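Local coordinates for protein SusD homolog (Bacteroides thetaiotaomicron, PDB 3SGH) that probably binds glycans at the cell surface as a SusD-like outer-membrane lipoprotein of the alpha-alpha superhelical type, at residues A[253-258]-A[269-274]; A[260-265]-A[414-419]; A[347-352]-A[358-363]. All coordinates share one frame; numbering follows the deposited sequence.

Contact 1. Residues A[253-258]-A[269-274]; sequences ACLVSY and AYFTPQ
In the SusD-like fold, two helices that follow each other in the chain meet here, as Leu255 and Val256 on helix 253-261 pack against Tyr270 and Phe271, where helix 267-270 gives way to an extended loop. The contact is wholly apolar and buried, covering 168 Å² over both sides. The backbones stay well apart, the nearest CA atoms being those of Val256 and Phe271 at 8.3 Å, and the gap is bridged mainly by side chains.

Phe271 is the first residue to abandon helical backbone angles. Its CG lies beside its own backbone N (chi1 -47°), and the ring is thereby sent back toward helix 253-261. Methyl CG2 of Val256 sits over one face of this ring, 3.8 Å from its centroid and 15° off the normal, which meets the geometry of a CH-pi contact. The opposite face is covered by Tyr270 CB, 3.6 Å above the plane, so the phenyl group is clamped between a valine methyl and the side-chain root of its own neighbour. Leu255 comes to the rim instead, its CG near the plane of the ring, and its CD2 methyl also reaches Tyr270 CD2 at 4.3 Å. The hydroxyl of Tyr270 turns away from this apolar group to hydrogen-bond Ile416 O, while its ring stacks on that of Tyr419.

Within helix 253-261, Ala253 O accepts from both Ser257 N and Ser257 OG, which reach the carbonyl from opposite faces of its plane; a short polar side chain is thus satisfied inside a buried helix. Across the contact, the tightest point is Phe271 CZ, which touches Val256 CG2 above the ring and Leu255 CD2 at its edge, each at 3.7 Å.

Contact 2. Residues A[260-265]-A[414-419]; sequences NGYNDP and KWIACY
Asp264 and Ile416 bring the two backbones closest, with 9.7 Å between their CA atoms, and each belongs to a chain segment that is leaving a helix. On one side helix 253-261 is closed by Asn263, whose positive phi of 42° and bonds back into the last turn define a Schellman motif; one of these, Asn263 N to Asn260 O, is 3.1 Å long. On the other, helix 403-417 ends differently. Cys418 N still donates to Lys414 O at 2.9 Å, but Cys418 then forms the centre of an inverse gamma turn, marked by a weak bond from Tyr419 N to Ala417 O.

Ile416 carries its whole half of the contact through two branches. Its CG1 arm stands beside the backbone N (chi1 -69°) and continues extended to CD1, which arrives at the rim of the Tyr262 ring, near the ring plane, 3.9 Å from CE2 and 4.0 Å from CD2. The Asp264 and Ile416 side chains approach from opposite directions, and CG2 of Ile416 comes to 4.0 Å from Asp264 OD2. A methyl thus lies beside this oxygen, whose charge is met by a salt bridge to Arg266 NH2, and the carboxylate also caps a backbone N in the turn that leads into helix 267-270. The Tyr262 hydroxyl is likewise satisfied beyond the contact, by Ile393 O.

Only 98 Å² is buried in all, but all three touching residues are buried, which fits an interior seam better than a surface patch. Joining segments about 150 residues apart in sequence, it is a helix-end packing within the SusD-like fold, in which a Schellman-terminated helix and its exit loop are laid against the C-terminal turn of another helix.

Contact 3. Residues A[347-352]-A[358-363]; sequences GVRLSF and SGADDY
A helix-loop-helix connection is closed here: Val348, Arg349 and Phe352 of helix 340-354 meet the start of helix 360-364, with Gly359 at its N-cap position. On the exposed side, extended Arg349 brings the edge of its guanidinium to a single oxygen, Asp361 OD1, forming a salt bridge. Arg349 NH2 donates weakly to Asp361 OD1 at 2.8 Å with a bent angle of 128°, and the modelled 2.4 Å from Arg349 NH1 to the same oxygen is too short to be trusted. The guanidinium and carboxylate planes stand nearly perpendicular, 83° apart.

Inside, the buried polar groups are satisfied by residues outside the two segments. Tyr363 OH is bonded to Gln413 NE2, and weakly to Asp264 OD2, and Ser351 OG pairs with Arg266 NH1. Within the short helix, Tyr363 N donates to Gly359 O at 3.0 Å.

Phe352 packs against the start of helix 360-364: Ala360 CB makes a CH-pi contact over its face, and Ser358 O lies near the ring plane, 3.6 Å from CE2. Val348 CG1 crosses to Tyr363 CD2 at 4.0 Å, while Phe352 CZ sits over one face of the Tyr363 ring, 3.6 Å from CG.

How the contacts relate
The contacts lie in a row across one region of the fold: the centres of contacts 1 and 2 are about 9 Å apart, those of 2 and 3 about 10 Å, and those of 1 and 3 about 17 Å, placing contact 2 in the middle. Contacts 1 and 2 share helix 253-261 and interleave in sequence, and Tyr419 OH bonds to Tyr270 O between them. Contact 1 closes before contact 3 opens; contact 3 is nested inside the long stretch of chain that contact 2 closes, and Pro265 CG packs on Phe352 CE2. Helices 253-261, 267-270, 340-354, 360-364 and 403-417, some far apart in sequence, are thus packed together in the SusD-like fold.

Contact 1. Residues A[253-258]-A[269-274]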
loop_
_atom_site.group_PDB
_atom_site.type_symbol
_atom_site.label_atom_id
_atom_site.label_comp_id
_atom_site.label_asym_id
_atom_site.label_seq_id
_atom_site.Cartn_x
_atom_site.Cartn_y
_atom_site.Cartn_z
ATOM N N ALA A 253 16.613 2.965 -1.872
ATOM C CA ALA A 253 17.337 4.198 -2.090
ATOM C C ALA A 253 16.461 5.438 -2.028
ATOM O O ALA A 253 16.875 6.494 -1.556
ATOM C CB ALA A 253 17.951 4.123 -3.514
ATOM N N CYS A 254 15.253 5.317 -2.574
ATOM C CA CYS A 254 14.359 6.445 -2.730
ATOM C C CYS A 254 13.847 7.018 -1.380
ATOM O O CYS A 254 14.151 8.148 -1.065
ATOM C CB CYS A 254 13.180 6.032 -3.617
ATOM S SG CYS A 254 12.023 7.357 -3.954
ATOM N N LEU A 255 13.146 6.215 -0.569
ATOM C CA LEU A 255 12.695 6.705 0.725
ATOM C C LEU A 255 13.877 7.154 1.606
ATOM O O LEU A 255 13.807 8.212 2.247
ATOM C CB LEU A 255 11.885 5.646 1.470
ATOM C CG LEU A 255 11.295 6.101 2.809
ATOM C CD1 LEU A 255 10.341 7.285 2.627
ATOM C CD2 LEU A 255 10.625 4.890 3.544
ATOM N N VAL A 256 14.955 6.383 1.641
ATOM C CA VAL A 256 16.114 6.719 2.491
ATOM C C VAL A 256 16.699 8.076 2.063
ATOM O O VAL A 256 17.017 8.926 2.885
ATOM C CB VAL A 256 17.210 5.609 2.462
ATOM C CG1 VAL A 256 18.428 6.042 3.275
ATOM C CG2 VAL A 256 16.609 4.243 2.985
ATOM N N SER A 257 16.867 8.286 0.760
ATOM C CA SER A 257 17.378 9.575 0.232
ATOM C C SER A 257 16.467 10.772 0.526
ATOM O O SER A 257 16.941 11.876 0.886
ATOM C CB SER A 257 17.615 9.476 -1.286
ATOM O OG SER A 257 18.679 8.575 -1.515
ATOM N N TYR A 258 15.159 10.610 0.391
ATOM C CA TYR A 258 14.283 11.707 0.788
ATOM C C TYR A 258 14.516 12.048 2.280
ATOM O O TYR A 258 14.687 13.211 2.670
ATOM C CB TYR A 258 12.822 11.338 0.618
ATOM C CG TYR A 258 12.175 11.659 -0.750
ATOM C CD1 TYR A 258 12.395 10.889 -1.874
ATOM C CD2 TYR A 258 11.310 12.731 -0.854
ATOM C CE1 TYR A 258 11.732 11.178 -3.088
ATOM C CE2 TYR A 258 10.664 13.008 -2.021
ATOM C CZ TYR A 258 10.887 12.248 -3.136
ATOM O OH TYR A 258 10.178 12.539 -4.274
ATOM N N ALA A 269 14.081 4.828 13.466
ATOM C CA ALA A 269 12.893 4.003 13.725
ATOM C C ALA A 269 12.489 3.153 12.495
ATOM O O ALA A 269 11.721 2.191 12.607
ATOM C CB ALA A 269 11.779 4.873 14.155
ATOM N N TYR A 270 12.994 3.542 11.335
ATOM C CA TYR A 270 12.625 2.936 10.041
ATOM C C TYR A 270 13.665 1.963 9.485
ATOM O O TYR A 270 13.285 0.981 8.850
ATOM C CB TYR A 270 12.424 4.039 9.008
ATOM C CG TYR A 270 11.080 4.760 9.018
ATOM C CD1 TYR A 270 10.314 4.878 10.160
ATOM C CD2 TYR A 270 10.600 5.390 7.854
ATOM C CE1 TYR A 270 9.105 5.548 10.129
ATOM C CE2 TYR A 270 9.417 6.074 7.835
ATOM C CZ TYR A 270 8.666 6.155 8.966
ATOM O OH TYR A 270 7.471 6.818 8.907
ATOM N N PHE A 271 14.942 2.259 9.736
ATOM C CA PHE A 271 16.065 1.589 9.066
ATOM C C PHE A 271 17.221 1.309 10.051
ATOM O O PHE A 271 17.339 1.971 11.100
ATOM C CB PHE A 271 16.652 2.494 7.973
ATOM C CG PHE A 271 15.651 3.131 7.061
ATOM C CD1 PHE A 271 14.803 2.351 6.306
ATOM C CD2 PHE A 271 15.595 4.514 6.930
ATOM C CE1 PHE A 271 13.893 2.946 5.459
ATOM C CE2 PHE A 271 14.654 5.131 6.075
ATOM C CZ PHE A 271 13.822 4.354 5.359
ATOM N N THR A 272 18.123 0.404 9.667
ATOM C CA THR A 272 19.419 0.266 10.321
ATOM C C THR A 272 20.461 0.981 9.490
ATOM O O THR A 272 20.329 1.022 8.262
ATOM C CB THR A 272 19.821 -1.204 10.464
ATOM O OG1 THR A 272 19.920 -1.814 9.162
ATOM C CG2 THR A 272 18.808 -1.925 11.295
ATOM N N PRO A 273 21.481 1.544 10.131
ATOM C CA PRO A 273 22.632 2.105 9.425
ATOM C C PRO A 273 23.333 1.016 8.612
ATOM O O PRO A 273 23.382 -0.143 9.049
ATOM C CB PRO A 273 23.556 2.550 10.577
ATOM C CG PRO A 273 22.608 2.942 11.625
ATOM C CD PRO A 273 21.511 1.906 11.559
ATOM N N GLN A 274 23.863 1.391 7.447
ATOM C CA GLN A 274 24.677 0.481 6.641
ATOM C C GLN A 274 25.925 0.110 7.400
ATOM O O GLN A 274 26.448 0.913 8.167
ATOM C CB GLN A 274 25.010 1.076 5.278
ATOM C CG GLN A 274 25.911 2.289 5.289
ATOM C CD GLN A 274 27.394 1.954 5.347
ATOM O OE1 GLN A 274 27.841 0.842 4.958
ATOM N NE2 GLN A 274 28.184 2.943 5.772
#

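Contact 2. Residues A[260-265]-A[414-419]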
loop_
_atom_site.group_PDB
_atom_site.type_symbol
_atom_site.label_atom_id
_atom_site.label_comp_id
_atom_site.label_asym_id
_atom_site.label_seq_id
_atom_site.Cartn_x
_atom_site.Cartn_y
_atom_site.Cartn_z
ATOM N N ASN A 260 17.145 11.301 4.266
ATOM C CA ASN A 260 18.494 11.832 4.520
ATOM C C ASN A 260 18.530 13.356 4.232
ATOM O O ASN A 260 19.079 14.135 5.015
ATOM C CB ASN A 260 19.554 11.116 3.687
ATOM C CG ASN A 260 20.010 9.790 4.291
ATOM O OD1 ASN A 260 19.899 9.567 5.494
ATOM N ND2 ASN A 260 20.598 8.933 3.454
ATOM N N GLY A 261 17.908 13.763 3.127
ATOM C CA GLY A 261 17.851 15.181 2.747
ATOM C C GLY A 261 17.152 15.996 3.811
ATOM O O GLY A 261 17.556 17.124 4.099
ATOM N N TYR A 262 16.104 15.407 4.416
ATOM C CA TYR A 262 15.322 16.052 5.486
ATOM C C TYR A 262 15.878 15.900 6.903
ATOM O O TYR A 262 15.250 16.393 7.861
ATOM C CB TYR A 262 13.912 15.462 5.505
ATOM C CG TYR A 262 13.005 15.788 4.329
ATOM C CD1 TYR A 262 13.149 16.980 3.605
ATOM C CD2 TYR A 262 11.949 14.942 3.979
ATOM C CE1 TYR A 262 12.292 17.276 2.562
ATOM C CE2 TYR A 262 11.083 15.242 2.964
ATOM C CZ TYR A 262 11.242 16.411 2.264
ATOM O OH TYR A 262 10.351 16.684 1.267
ATOM N N ASN A 263 17.048 15.271 7.042
ATOM C CA ASN A 263 17.613 14.883 8.353
ATOM C C ASN A 263 16.526 14.313 9.239
ATOM O O ASN A 263 16.421 14.642 10.404
ATOM C CB ASN A 263 18.312 16.086 9.016
ATOM C CG ASN A 263 19.481 16.574 8.196
ATOM O OD1 ASN A 263 20.269 15.764 7.725
ATOM N ND2 ASN A 263 19.589 17.883 8.019
ATOM N N ASP A 264 15.727 13.419 8.652
ATOM C CA ASP A 264 14.453 12.999 9.243
ATOM C C ASP A 264 14.689 12.159 10.484
ATOM O O ASP A 264 15.332 11.104 10.407
ATOM C CB ASP A 264 13.626 12.218 8.201
ATOM C CG ASP A 264 12.158 12.118 8.547
ATOM O OD1 ASP A 264 11.801 11.685 9.688
ATOM O OD2 ASP A 264 11.318 12.445 7.671
ATOM N N PRO A 265 14.141 12.596 11.614
ATOM C CA PRO A 265 14.392 11.855 12.845
ATOM C C PRO A 265 13.732 10.499 12.919
ATOM O O PRO A 265 14.023 9.733 13.833
ATOM C CB PRO A 265 13.839 12.760 13.950
ATOM C CG PRO A 265 13.214 13.897 13.324
ATOM C CD PRO A 265 13.404 13.855 11.841
ATOM N N LYS A 414 2.883 12.042 3.540
ATOM C CA LYS A 414 2.012 10.873 3.692
ATOM C C LYS A 414 2.783 9.588 3.396
ATOM O O LYS A 414 2.638 8.554 4.092
ATOM C CB LYS A 414 0.810 10.976 2.773
ATOM C CG LYS A 414 -0.108 9.760 2.794
ATOM C CD LYS A 414 -1.161 9.919 1.668
ATOM C CE LYS A 414 -2.053 8.741 1.478
ATOM N NZ LYS A 414 -2.880 8.877 0.251
ATOM N N TRP A 415 3.573 9.642 2.318
ATOM C CA TRP A 415 4.349 8.498 1.857
ATOM C C TRP A 415 5.416 8.103 2.875
ATOM O O TRP A 415 5.573 6.915 3.178
ATOM C CB TRP A 415 4.936 8.832 0.502
ATOM C CG TRP A 415 6.001 7.909 0.035
ATOM C CD1 TRP A 415 5.864 6.594 -0.314
ATOM C CD2 TRP A 415 7.349 8.269 -0.224
ATOM N NE1 TRP A 415 7.069 6.121 -0.787
ATOM C CE2 TRP A 415 8.003 7.130 -0.705
ATOM C CE3 TRP A 415 8.082 9.448 -0.072
ATOM C CZ2 TRP A 415 9.343 7.145 -1.037
ATOM C CZ3 TRP A 415 9.396 9.457 -0.453
ATOM C CH2 TRP A 415 10.010 8.330 -0.915
ATOM N N ILE A 416 6.044 9.099 3.503
ATOM C CA ILE A 416 7.033 8.821 4.532
ATOM C C ILE A 416 6.353 8.213 5.752
ATOM O O ILE A 416 6.834 7.241 6.317
ATOM C CB ILE A 416 7.793 10.097 4.961
ATOM C CG1 ILE A 416 8.656 10.535 3.809
ATOM C CG2 ILE A 416 8.693 9.833 6.196
ATOM C CD1 ILE A 416 9.277 11.991 4.011
ATOM N N ALA A 417 5.172 8.729 6.090
ATOM C CA ALA A 417 4.427 8.283 7.271
ATOM C C ALA A 417 3.898 6.834 7.142
ATOM O O ALA A 417 3.941 6.065 8.120
ATOM C CB ALA A 417 3.266 9.217 7.586
ATOM N N CYS A 418 3.358 6.486 5.964
ATOM C CA CYS A 418 2.727 5.183 5.773
ATOM C C CYS A 418 3.818 4.213 5.400
ATOM O O CYS A 418 4.052 3.966 4.230
ATOM C CB CYS A 418 1.652 5.277 4.704
ATOM S SG CYS A 418 0.270 6.396 5.251
ATOM N N TYR A 419 4.529 3.707 6.413
ATOM C CA TYR A 419 5.719 2.896 6.207
ATOM C C TYR A 419 5.771 1.757 7.209
ATOM O O TYR A 419 5.518 1.981 8.431
ATOM C CB TYR A 419 7.023 3.738 6.346
ATOM C CG TYR A 419 8.272 2.895 6.505
ATOM C CD1 TYR A 419 8.964 2.427 5.381
ATOM C CD2 TYR A 419 8.773 2.566 7.768
ATOM C CE1 TYR A 419 10.047 1.630 5.494
ATOM C CE2 TYR A 419 9.878 1.750 7.890
ATOM C CZ TYR A 419 10.510 1.306 6.753
ATOM O OH TYR A 419 11.590 0.508 6.854
#

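Contact 3. Residues A[347-352]-A[358-363]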
loop_
_atom_site.group_PDB
_atom_site.type_symbol
_atom_site.label_atom_id
_atom_site.label_comp_id
_atom_site.label_asym_id
_atom_site.label_seq_id
_atom_site.Cartn_x
_atom_site.Cartn_y
_atom_site.Cartn_z
ATOM N N GLY A 347 -1.015 14.846 10.672
ATOM C CA GLY A 347 -0.455 13.632 10.084
ATOM C C GLY A 347 1.012 13.433 10.436
ATOM O O GLY A 347 1.435 12.318 10.808
ATOM N N VAL A 348 1.794 14.500 10.299
ATOM C CA VAL A 348 3.235 14.429 10.589
ATOM C C VAL A 348 3.419 14.122 12.073
ATOM O O VAL A 348 4.198 13.243 12.438
ATOM C CB VAL A 348 3.960 15.725 10.227
ATOM C CG1 VAL A 348 5.442 15.614 10.578
ATOM C CG2 VAL A 348 3.793 16.002 8.719
ATOM N N ARG A 349 2.649 14.798 12.940
ATOM C CA ARG A 349 2.792 14.553 14.389
ATOM C C ARG A 349 2.339 13.129 14.784
ATOM O O ARG A 349 2.973 12.481 15.616
ATOM C CB ARG A 349 2.030 15.589 15.202
ATOM C CG ARG A 349 2.645 16.985 15.143
ATOM C CD ARG A 349 1.839 17.962 15.998
ATOM N NE ARG A 349 2.273 19.313 15.683
ATOM C CZ ARG A 349 3.357 19.869 16.187
ATOM N NH1 ARG A 349 4.091 19.212 17.076
ATOM N NH2 ARG A 349 3.697 21.101 15.821
ATOM N N LEU A 350 1.288 12.618 14.147
ATOM C CA LEU A 350 0.844 11.240 14.386
ATOM C C LEU A 350 1.897 10.221 13.978
ATOM O O LEU A 350 2.058 9.187 14.601
ATOM C CB LEU A 350 -0.454 10.924 13.615
ATOM C CG LEU A 350 -1.713 11.476 14.271
ATOM C CD1 LEU A 350 -2.821 11.160 13.307
ATOM C CD2 LEU A 350 -1.928 10.830 15.642
ATOM N N SER A 351 2.583 10.503 12.881
ATOM C CA SER A 351 3.599 9.597 12.348
ATOM C C SER A 351 4.770 9.515 13.301
ATOM O O SER A 351 5.279 8.426 13.596
ATOM C CB SER A 351 4.078 10.161 11.008
ATOM O OG SER A 351 5.133 9.387 10.495
ATOM N N PHE A 352 5.235 10.667 13.773
ATOM C CA PHE A 352 6.273 10.693 14.780
ATOM C C PHE A 352 5.820 9.941 16.022
ATOM O O PHE A 352 6.539 9.083 16.512
ATOM C CB PHE A 352 6.644 12.110 15.193
ATOM C CG PHE A 352 7.649 12.789 14.286
ATOM C CD1 PHE A 352 7.427 12.944 12.924
ATOM C CD2 PHE A 352 8.817 13.301 14.798
ATOM C CE1 PHE A 352 8.373 13.612 12.118
ATOM C CE2 PHE A 352 9.709 13.985 13.983
ATOM C CZ PHE A 352 9.496 14.117 12.663
ATOM N N SER A 358 10.645 11.875 18.660
ATOM C CA SER A 358 10.464 13.240 19.113
ATOM C C SER A 358 10.895 14.222 18.048
ATOM O O SER A 358 11.583 13.864 17.096
ATOM C CB SER A 358 11.341 13.471 20.350
ATOM O OG SER A 358 10.712 12.820 21.426
ATOM N N GLY A 359 10.525 15.477 18.244
ATOM C CA GLY A 359 11.028 16.548 17.386
ATOM C C GLY A 359 10.162 17.001 16.232
ATOM O O GLY A 359 10.640 17.704 15.334
ATOM N N ALA A 360 8.888 16.640 16.258
ATOM C CA ALA A 360 7.983 17.055 15.186
ATOM C C ALA A 360 7.875 18.584 15.010
ATOM O O ALA A 360 7.725 19.059 13.878
ATOM C CB ALA A 360 6.607 16.437 15.373
ATOM N N ASP A 361 7.977 19.337 16.118
ATOM C CA ASP A 361 7.830 20.800 16.094
ATOM C C ASP A 361 8.898 21.413 15.231
ATOM O O ASP A 361 8.622 22.177 14.312
ATOM C CB ASP A 361 7.985 21.407 17.507
ATOM C CG ASP A 361 6.677 21.462 18.283
ATOM O OD1 ASP A 361 5.646 20.933 17.826
ATOM O OD2 ASP A 361 6.704 22.039 19.394
ATOM N N ASP A 362 10.139 21.052 15.514
ATOM C CA ASP A 362 11.246 21.644 14.809
ATOM C C ASP A 362 11.322 21.094 13.382
ATOM O O ASP A 362 11.640 21.825 12.453
ATOM C CB ASP A 362 12.564 21.446 15.582
ATOM C CG ASP A 362 12.664 22.328 16.852
ATOM O OD1 ASP A 362 11.748 23.146 17.182
ATOM O OD2 ASP A 362 13.699 22.173 17.539
ATOM N N TYR A 363 10.958 19.821 13.194
ATOM C CA TYR A 363 10.823 19.271 11.843
ATOM C C TYR A 363 9.831 20.064 10.998
ATOM O O TYR A 363 10.090 20.379 9.831
ATOM C CB TYR A 363 10.353 17.799 11.935
ATOM C CG TYR A 363 10.364 17.025 10.645
ATOM C CD1 TYR A 363 11.551 16.506 10.133
ATOM C CD2 TYR A 363 9.197 16.783 9.932
ATOM C CE1 TYR A 363 11.554 15.797 8.941
ATOM C CE2 TYR A 363 9.197 16.057 8.776
ATOM C CZ TYR A 363 10.357 15.574 8.271
ATOM O OH TYR A 363 10.293 14.845 7.094
#